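Homocysteine S-methyltransferase (Escherichia coli, PDB 5DMM) transfers a methyl group from S-methylmethionine, or less efficiently S-adenosylmethionine, to homocysteine, yielding methionine with the help of zinc. Local coordinates at residues V118-A130 with Y139-R153. Numbering follows the deposited sequence.
Sequences VAGSVGPYGAYLA and YHCSVEAFQAFHRPR. With ZN (zinc ion), chain D.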
ATOM      1  N   VAL A 118      10.500  -1.122  -3.216  1.00 15.90           N
ATOM      2  CA  VAL A 118       9.281  -1.457  -3.943  1.00 15.27           C
ATOM      3  C   VAL A 118       8.359  -2.254  -3.011  1.00 16.49           C
ATOM      4  O   VAL A 118       8.742  -3.306  -2.492  1.00 15.72           O
ATOM      5  CB  VAL A 118       9.572  -2.279  -5.218  1.00 16.68           C
ATOM      6  CG1 VAL A 118       8.265  -2.706  -5.906  1.00 15.03           C
ATOM      7  CG2 VAL A 118      10.455  -1.498  -6.181  1.00 18.08           C
ATOM      8  N   ALA A 119       7.155  -1.751  -2.781  1.00 11.36           N
ATOM      9  CA  ALA A 119       6.212  -2.461  -1.931  1.00 13.61           C
ATOM     10  C   ALA A 119       5.111  -3.054  -2.785  1.00 12.59           C
ATOM     11  O   ALA A 119       4.506  -2.344  -3.585  1.00 13.64           O
ATOM     12  CB  ALA A 119       5.635  -1.533  -0.881  1.00 13.48           C
ATOM     13  N   GLY A 120       4.833  -4.344  -2.603  1.00 12.85           N
ATOM     14  CA  GLY A 120       3.766  -4.988  -3.360  1.00 13.82           C
ATOM     15  C   GLY A 120       2.408  -4.716  -2.731  1.00 11.54           C
ATOM     16  O   GLY A 120       2.175  -5.057  -1.568  1.00 13.98           O
ATOM     17  N   SER A 121       1.508  -4.100  -3.492  1.00 16.13           N
ATOM     18  CA  SER A 121       0.189  -3.770  -2.964  1.00 14.48           C
ATOM     19  C   SER A 121      -0.693  -5.006  -2.783  1.00 15.49           C
ATOM     20  O   SER A 121      -0.922  -5.783  -3.728  1.00 13.34           O
ATOM     21  CB  SER A 121      -0.531  -2.786  -3.869  1.00 17.00           C
ATOM     22  OG  SER A 121      -1.861  -2.662  -3.417  1.00 17.01           O
ATOM     23  N   VAL A 122      -1.193  -5.162  -1.560  1.00 15.28           N
ATOM     24  CA  VAL A 122      -2.163  -6.185  -1.212  1.00 12.89           C
ATOM     25  C   VAL A 122      -3.446  -5.523  -0.730  1.00 16.32           C
ATOM     26  O   VAL A 122      -3.516  -5.014   0.398  1.00 16.00           O
ATOM     27  CB  VAL A 122      -1.612  -7.127  -0.124  1.00 14.03           C
ATOM     28  CG1 VAL A 122      -2.716  -8.023   0.453  1.00 16.25           C
ATOM     29  CG2 VAL A 122      -0.478  -7.965  -0.697  1.00 12.92           C
ATOM     30  N   GLY A 123      -4.455  -5.501  -1.592  1.00 15.57           N
ATOM     31  CA  GLY A 123      -5.714  -4.867  -1.239  1.00 16.70           C
ATOM     32  C   GLY A 123      -6.638  -5.847  -0.549  1.00 15.87           C
ATOM     33  O   GLY A 123      -6.405  -7.064  -0.590  1.00 16.19           O
ATOM     34  N   PRO A 124      -7.709  -5.332   0.073  1.00 18.46           N
ATOM     35  CA  PRO A 124      -8.628  -6.185   0.836  1.00 16.91           C
ATOM     36  C   PRO A 124      -9.577  -6.963  -0.060  1.00 16.89           C
ATOM     37  O   PRO A 124      -9.762  -6.604  -1.219  1.00 18.48           O
ATOM     38  CB  PRO A 124      -9.410  -5.177   1.685  1.00 18.34           C
ATOM     39  CG  PRO A 124      -9.455  -3.936   0.818  1.00 18.99           C
ATOM     40  CD  PRO A 124      -8.121  -3.913   0.090  1.00 19.54           C
ATOM     41  N   TYR A 125     -10.192  -7.992   0.509  1.00 16.70           N
ATOM     42  CA  TYR A 125     -11.231  -8.776  -0.149  1.00 17.50           C
ATOM     43  C   TYR A 125     -12.380  -7.864  -0.600  1.00 19.42           C
ATOM     44  O   TYR A 125     -12.980  -8.069  -1.652  1.00 19.33           O
ATOM     45  CB  TYR A 125     -11.723  -9.871   0.804  1.00 16.80           C
ATOM     46  CG  TYR A 125     -12.738 -10.810   0.203  1.00 21.09           C
ATOM     47  CD1 TYR A 125     -12.350 -11.813  -0.678  1.00 20.96           C
ATOM     48  CD2 TYR A 125     -14.089 -10.697   0.518  1.00 20.33           C
ATOM     49  CE1 TYR A 125     -13.279 -12.676  -1.229  1.00 22.80           C
ATOM     50  CE2 TYR A 125     -15.023 -11.559  -0.029  1.00 23.81           C
ATOM     51  CZ  TYR A 125     -14.612 -12.545  -0.898  1.00 25.35           C
ATOM     52  OH  TYR A 125     -15.540 -13.402  -1.442  1.00 28.37           O
ATOM     53  N   GLY A 126     -12.649  -6.829   0.187  1.00 18.50           N
ATOM     54  CA  GLY A 126     -13.682  -5.866  -0.149  1.00 24.59           C
ATOM     55  C   GLY A 126     -13.516  -5.177  -1.493  1.00 24.07           C
ATOM     56  O   GLY A 126     -14.506  -4.832  -2.142  1.00 24.81           O
ATOM     57  N   ALA A 127     -12.267  -4.968  -1.902  1.00 18.36           N
ATOM     58  CA  ALA A 127     -11.980  -4.318  -3.174  1.00 22.82           C
ATOM     59  C   ALA A 127     -12.341  -5.245  -4.332  1.00 23.88           C
ATOM     60  O   ALA A 127     -12.720  -4.791  -5.410  1.00 22.20           O
ATOM     61  CB  ALA A 127     -10.518  -3.910  -3.246  1.00 20.02           C
ATOM     62  N   TYR A 128     -12.213  -6.549  -4.106  1.00 23.20           N
ATOM     63  CA  TYR A 128     -12.629  -7.528  -5.105  1.00 24.70           C
ATOM     64  C   TYR A 128     -14.152  -7.566  -5.244  1.00 26.37           C
ATOM     65  O   TYR A 128     -14.684  -7.694  -6.356  1.00 24.73           O
ATOM     66  CB  TYR A 128     -12.080  -8.914  -4.745  1.00 21.31           C
ATOM     67  CG  TYR A 128     -12.882 -10.069  -5.309  1.00 23.38           C
ATOM     68  CD1 TYR A 128     -12.858 -10.362  -6.668  1.00 23.76           C
ATOM     69  CD2 TYR A 128     -13.649 -10.878  -4.472  1.00 24.96           C
ATOM     70  CE1 TYR A 128     -13.592 -11.421  -7.186  1.00 23.66           C
ATOM     71  CE2 TYR A 128     -14.386 -11.934  -4.980  1.00 25.22           C
ATOM     72  CZ  TYR A 128     -14.347 -12.201  -6.331  1.00 28.29           C
ATOM     73  OH  TYR A 128     -15.075 -13.252  -6.833  1.00 33.54           O
ATOM     74  N   LEU A 129     -14.850  -7.448  -4.118  1.00 24.64           N
ATOM     75  CA  LEU A 129     -16.306  -7.378  -4.119  1.00 26.86           C
ATOM     76  C   LEU A 129     -16.786  -6.145  -4.884  1.00 32.22           C
ATOM     77  O   LEU A 129     -17.896  -6.130  -5.417  1.00 35.68           O
ATOM     78  CB  LEU A 129     -16.853  -7.370  -2.687  1.00 29.53           C
ATOM     79  CG  LEU A 129     -16.641  -8.654  -1.875  1.00 27.39           C
ATOM     80  CD1 LEU A 129     -17.284  -8.556  -0.489  1.00 28.02           C
ATOM     81  CD2 LEU A 129     -17.134  -9.888  -2.642  1.00 26.96           C
ATOM     82  N   ALA A 130     -15.940  -5.118  -4.928  1.00 28.82           N
ATOM     83  CA  ALA A 130     -16.155  -3.942  -5.775  1.00 37.09           C
ATOM     84  C   ALA A 130     -17.486  -3.241  -5.509  1.00 43.94           C
ATOM     85  O   ALA A 130     -18.137  -2.750  -6.431  1.00 49.64           O
ATOM     86  CB  ALA A 130     -16.052  -4.333  -7.253  1.00 36.09           C
ATOM     87  N   TYR A 139     -18.086  -8.178   5.507  1.00 23.12           N
ATOM     88  CA  TYR A 139     -18.134  -9.383   4.709  1.00 25.47           C
ATOM     89  C   TYR A 139     -17.565 -10.540   5.517  1.00 28.34           C
ATOM     90  O   TYR A 139     -16.850 -10.332   6.517  1.00 23.54           O
ATOM     91  CB  TYR A 139     -17.390  -9.201   3.391  1.00 21.40           C
ATOM     92  CG  TYR A 139     -16.029  -8.525   3.444  1.00 22.68           C
ATOM     93  CD1 TYR A 139     -15.863  -7.230   2.957  1.00 22.94           C
ATOM     94  CD2 TYR A 139     -14.903  -9.194   3.922  1.00 19.57           C
ATOM     95  CE1 TYR A 139     -14.623  -6.614   2.968  1.00 21.30           C
ATOM     96  CE2 TYR A 139     -13.650  -8.576   3.936  1.00 16.99           C
ATOM     97  CZ  TYR A 139     -13.524  -7.293   3.450  1.00 17.37           C
ATOM     98  OH  TYR A 139     -12.293  -6.691   3.421  1.00 19.03           O
ATOM     99  N   HIS A 140     -17.906 -11.758   5.104  1.00 22.75           N
ATOM    100  CA  HIS A 140     -17.629 -12.934   5.918  1.00 24.80           C
ATOM    101  C   HIS A 140     -16.988 -14.050   5.099  1.00 29.35           C
ATOM    102  O   HIS A 140     -17.590 -14.557   4.153  1.00 24.76           O
ATOM    103  CB  HIS A 140     -18.919 -13.440   6.571  1.00 26.48           C
ATOM    104  CG  HIS A 140     -19.577 -12.431   7.464  1.00 25.11           C
ATOM    105  ND1 HIS A 140     -19.225 -12.264   8.785  1.00 26.84           N
ATOM    106  CD2 HIS A 140     -20.555 -11.528   7.219  1.00 26.79           C
ATOM    107  CE1 HIS A 140     -19.960 -11.306   9.319  1.00 24.65           C
ATOM    108  NE2 HIS A 140     -20.777 -10.844   8.389  1.00 25.87           N
ATOM    109  N   CYS A 141     -15.762 -14.412   5.469  1.00 23.00           N
ATOM    110  CA  CYS A 141     -15.049 -15.520   4.849  1.00 23.95           C
ATOM    111  C   CYS A 141     -14.375 -16.331   5.944  1.00 26.42           C
ATOM    112  O   CYS A 141     -13.977 -15.778   6.974  1.00 26.30           O
ATOM    113  CB  CYS A 141     -13.997 -15.025   3.848  1.00 23.82           C
ATOM    114  SG  CYS A 141     -14.630 -14.044   2.454  1.00 27.98           S
ATOM    115  N   SER A 142     -14.230 -17.636   5.727  1.00 22.22           N
ATOM    116  CA  SER A 142     -13.431 -18.448   6.640  1.00 22.22           C
ATOM    117  C   SER A 142     -11.976 -18.004   6.559  1.00 21.87           C
ATOM    118  O   SER A 142     -11.595 -17.324   5.603  1.00 21.54           O
ATOM    119  CB  SER A 142     -13.551 -19.936   6.298  1.00 22.25           C
ATOM    120  OG  SER A 142     -13.077 -20.181   4.990  1.00 23.03           O
ATOM    121  N   VAL A 143     -11.168 -18.371   7.549  1.00 22.53           N
ATOM    122  CA  VAL A 143      -9.743 -18.070   7.482  1.00 24.63           C
ATOM    123  C   VAL A 143      -9.170 -18.661   6.204  1.00 22.17           C
ATOM    124  O   VAL A 143      -8.409 -18.008   5.498  1.00 21.13           O
ATOM    125  CB  VAL A 143      -8.963 -18.623   8.692  1.00 27.57           C
ATOM    126  CG1 VAL A 143      -7.470 -18.408   8.508  1.00 26.47           C
ATOM    127  CG2 VAL A 143      -9.439 -17.987   9.975  1.00 24.94           C
ATOM    128  N   GLU A 144      -9.564 -19.892   5.891  1.00 21.15           N
ATOM    129  CA  GLU A 144      -9.068 -20.570   4.694  1.00 21.38           C
ATOM    130  C   GLU A 144      -9.444 -19.850   3.411  1.00 21.03           C
ATOM    131  O   GLU A 144      -8.658 -19.813   2.453  1.00 21.96           O
ATOM    132  CB  GLU A 144      -9.601 -22.003   4.624  1.00 21.90           C
ATOM    133  CG  GLU A 144      -9.085 -22.903   5.710  1.00 24.83           C
ATOM    134  CD  GLU A 144     -10.069 -23.061   6.851  1.00 35.67           C
ATOM    135  OE1 GLU A 144     -10.662 -22.043   7.276  1.00 32.92           O
ATOM    136  OE2 GLU A 144     -10.255 -24.208   7.316  1.00 31.73           O
ATOM    137  N   ALA A 145     -10.661 -19.309   3.377  1.00 18.33           N
ATOM    138  CA  ALA A 145     -11.143 -18.603   2.193  1.00 21.77           C
ATOM    139  C   ALA A 145     -10.385 -17.293   1.998  1.00 17.83           C
ATOM    140  O   ALA A 145      -9.987 -16.962   0.883  1.00 19.51           O
ATOM    141  CB  ALA A 145     -12.648 -18.336   2.294  1.00 21.53           C
ATOM    142  N   PHE A 146     -10.208 -16.546   3.083  1.00 17.38           N
ATOM    143  CA  PHE A 146      -9.388 -15.333   3.022  1.00 18.89           C
ATOM    144  C   PHE A 146      -7.985 -15.683   2.546  1.00 19.38           C
ATOM    145  O   PHE A 146      -7.422 -15.008   1.686  1.00 18.46           O
ATOM    146  CB  PHE A 146      -9.290 -14.649   4.395  1.00 17.69           C
ATOM    147  CG  PHE A 146     -10.466 -13.769   4.740  1.00 17.61           C
ATOM    148  CD1 PHE A 146     -10.995 -12.883   3.813  1.00 20.87           C
ATOM    149  CD2 PHE A 146     -11.015 -13.809   6.018  1.00 19.70           C
ATOM    150  CE1 PHE A 146     -12.071 -12.056   4.155  1.00 19.71           C
ATOM    151  CE2 PHE A 146     -12.089 -12.994   6.365  1.00 20.22           C
ATOM    152  CZ  PHE A 146     -12.615 -12.117   5.437  1.00 20.97           C
ATOM    153  N   GLN A 147      -7.413 -16.730   3.135  1.00 17.58           N
ATOM    154  CA  GLN A 147      -6.051 -17.109   2.792  1.00 18.25           C
ATOM    155  C   GLN A 147      -5.961 -17.605   1.344  1.00 19.24           C
ATOM    156  O   GLN A 147      -4.997 -17.283   0.643  1.00 18.71           O
ATOM    157  CB  GLN A 147      -5.525 -18.142   3.794  1.00 19.48           C
ATOM    158  CG  GLN A 147      -5.246 -17.533   5.169  1.00 18.20           C
ATOM    159  CD  GLN A 147      -4.713 -18.519   6.179  1.00 23.38           C
ATOM    160  OE1 GLN A 147      -4.893 -19.731   6.036  1.00 22.73           O
ATOM    161  NE2 GLN A 147      -4.062 -18.007   7.228  1.00 19.15           N
ATOM    162  N   ALA A 148      -6.960 -18.352   0.879  1.00 19.44           N
ATOM    163  CA  ALA A 148      -6.981 -18.781  -0.526  1.00 18.90           C
ATOM    164  C   ALA A 148      -7.094 -17.596  -1.487  1.00 20.25           C
ATOM    165  O   ALA A 148      -6.524 -17.617  -2.587  1.00 20.21           O
ATOM    166  CB  ALA A 148      -8.126 -19.759  -0.770  1.00 21.52           C
ATOM    167  N   PHE A 149      -7.839 -16.569  -1.078  1.00 19.39           N
ATOM    168  CA  PHE A 149      -7.989 -15.354  -1.881  1.00 20.48           C
ATOM    169  C   PHE A 149      -6.667 -14.609  -1.999  1.00 18.47           C
ATOM    170  O   PHE A 149      -6.294 -14.159  -3.079  1.00 17.24           O
ATOM    171  CB  PHE A 149      -9.054 -14.426  -1.278  1.00 18.50           C
ATOM    172  CG  PHE A 149      -9.065 -13.036  -1.866  1.00 17.76           C
ATOM    173  CD1 PHE A 149      -9.674 -12.783  -3.085  1.00 17.36           C
ATOM    174  CD2 PHE A 149      -8.487 -11.981  -1.188  1.00 16.67           C
ATOM    175  CE1 PHE A 149      -9.695 -11.506  -3.626  1.00 19.60           C
ATOM    176  CE2 PHE A 149      -8.508 -10.688  -1.720  1.00 17.53           C
ATOM    177  CZ  PHE A 149      -9.109 -10.455  -2.939  1.00 18.03           C
ATOM    178  N   HIS A 150      -5.957 -14.493  -0.880  1.00 17.38           N
ATOM    179  CA  HIS A 150      -4.752 -13.678  -0.833  1.00 16.25           C
ATOM    180  C   HIS A 150      -3.468 -14.387  -1.261  1.00 17.30           C
ATOM    181  O   HIS A 150      -2.548 -13.744  -1.755  1.00 13.24           O
ATOM    182  CB  HIS A 150      -4.547 -13.150   0.586  1.00 14.60           C
ATOM    183  CG  HIS A 150      -5.396 -11.972   0.924  1.00 17.05           C
ATOM    184  ND1 HIS A 150      -5.237 -10.742   0.317  1.00 17.50           N
ATOM    185  CD2 HIS A 150      -6.422 -11.833   1.796  1.00 17.37           C
ATOM    186  CE1 HIS A 150      -6.115  -9.892   0.822  1.00 17.81           C
ATOM    187  NE2 HIS A 150      -6.848 -10.531   1.716  1.00 17.02           N
ATOM    188  N   ARG A 151      -3.403 -15.700  -1.044  0.57 13.93           N
ATOM    189  CA  ARG A 151      -2.159 -16.455  -1.247  0.57 14.83           C
ATOM    190  C   ARG A 151      -1.458 -16.268  -2.608  0.57 11.94           C
ATOM    191  O   ARG A 151      -0.262 -15.973  -2.628  0.57 12.99           O
ATOM    192  CB  ARG A 151      -2.409 -17.956  -1.012  0.57 18.23           C
ATOM    193  CG  ARG A 151      -1.171 -18.817  -1.225  0.57 20.50           C
ATOM    194  CD  ARG A 151      -1.414 -20.279  -0.814  0.57 20.19           C
ATOM    195  NE  ARG A 151      -1.675 -20.418   0.618  0.57 22.52           N
ATOM    196  CZ  ARG A 151      -2.852 -20.764   1.134  0.57 28.34           C
ATOM    197  NH1 ARG A 151      -3.880 -21.019   0.335  0.57 28.67           N
ATOM    198  NH2 ARG A 151      -3.000 -20.859   2.449  0.57 29.60           N
ATOM    199  N   PRO A 152      -2.171 -16.440  -3.740  1.00 15.54           N
ATOM    200  CA  PRO A 152      -1.459 -16.306  -5.029  1.00 16.48           C
ATOM    201  C   PRO A 152      -0.790 -14.945  -5.251  1.00 14.50           C
ATOM    202  O   PRO A 152       0.299 -14.886  -5.838  1.00 16.21           O
ATOM    203  CB  PRO A 152      -2.560 -16.490  -6.077  1.00 17.45           C
ATOM    204  CG  PRO A 152      -3.720 -17.055  -5.376  1.00 19.62           C
ATOM    205  CD  PRO A 152      -3.615 -16.674  -3.937  1.00 18.51           C
ATOM    206  N   ARG A 153      -1.428 -13.872  -4.792  1.00 13.17           N
ATOM    207  CA  ARG A 153      -0.850 -12.536  -4.967  1.00 12.93           C
ATOM    208  C   ARG A 153       0.353 -12.339  -4.042  1.00 16.19           C
ATOM    209  O   ARG A 153       1.365 -11.760  -4.447  1.00 15.08           O
ATOM    210  CB  ARG A 153      -1.894 -11.440  -4.728  1.00 12.57           C
ATOM    211  CG  ARG A 153      -1.294 -10.030  -4.667  1.00 14.46           C
ATOM    212  CD  ARG A 153      -2.381  -8.965  -4.657  1.00 15.10           C
ATOM    213  NE  ARG A 153      -3.342  -9.201  -3.590  1.00 15.41           N
ATOM    214  CZ  ARG A 153      -4.414  -8.451  -3.367  1.00 15.89           C
ATOM    215  NH1 ARG A 153      -4.663  -7.393  -4.139  1.00 18.57           N
ATOM    216  NH2 ARG A 153      -5.233  -8.754  -2.366  1.00 15.30           N
TER
HETATM  217 ZN    ZN D 503     -11.833 -22.273   8.979  0.55 24.32          ZN
HETATM  218  O   HOH W   1     -12.874 -20.125   9.787  1.00 22.63           O
HETATM  219  O   HOH W   2     -13.512 -23.444   8.508  1.00 25.62           O
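Tyr125 plugs into an aromatic cluster with Tyr128, Tyr139, Phe146 and Phe149, a buried contact where the short helix 125-129, just after strand 117-122, meets helix 143-159 and the segment leading into it. With CG anti to the backbone N (chi1 -176°), the Tyr125 ring sets its CD1 edge over the centre of the Phe149 face, planes at 82°. Its other edge meets the face of Tyr139, CD2 to CD2 3.8 Å; Phe146 makes an offset edge-to-face pair with Tyr125, and Cys141 SG lies over a face, 3.8 Å from the Tyr125 ring centroid. Strand and helix run nearly antiparallel, as in a beta/alpha unit of the TIM barrel, and Ser121 OG, hydrogen-bonded to Glu168, makes a weak hydrogen bond to the bound homocysteine. Arg153 NH2 gives Gly123 O a weak, bent bond of 2.7 Å while NH1 hydrogen-bonds to Ser70 O. His150 CE1 approaches the same Gly123 O at 3.2 Å, its NE2 held by Glu175. Tyr139 OH, bonded to Glu175, weakly accepts from Gly126 N (3.3 Å). A leucine in place of Tyr139 would probably leave Gly126 N and Glu175 without that hydroxyl and the Tyr125 edge without its aromatic face. Tyr128 CB packs on Phe149 CE1 at 3.7 Å.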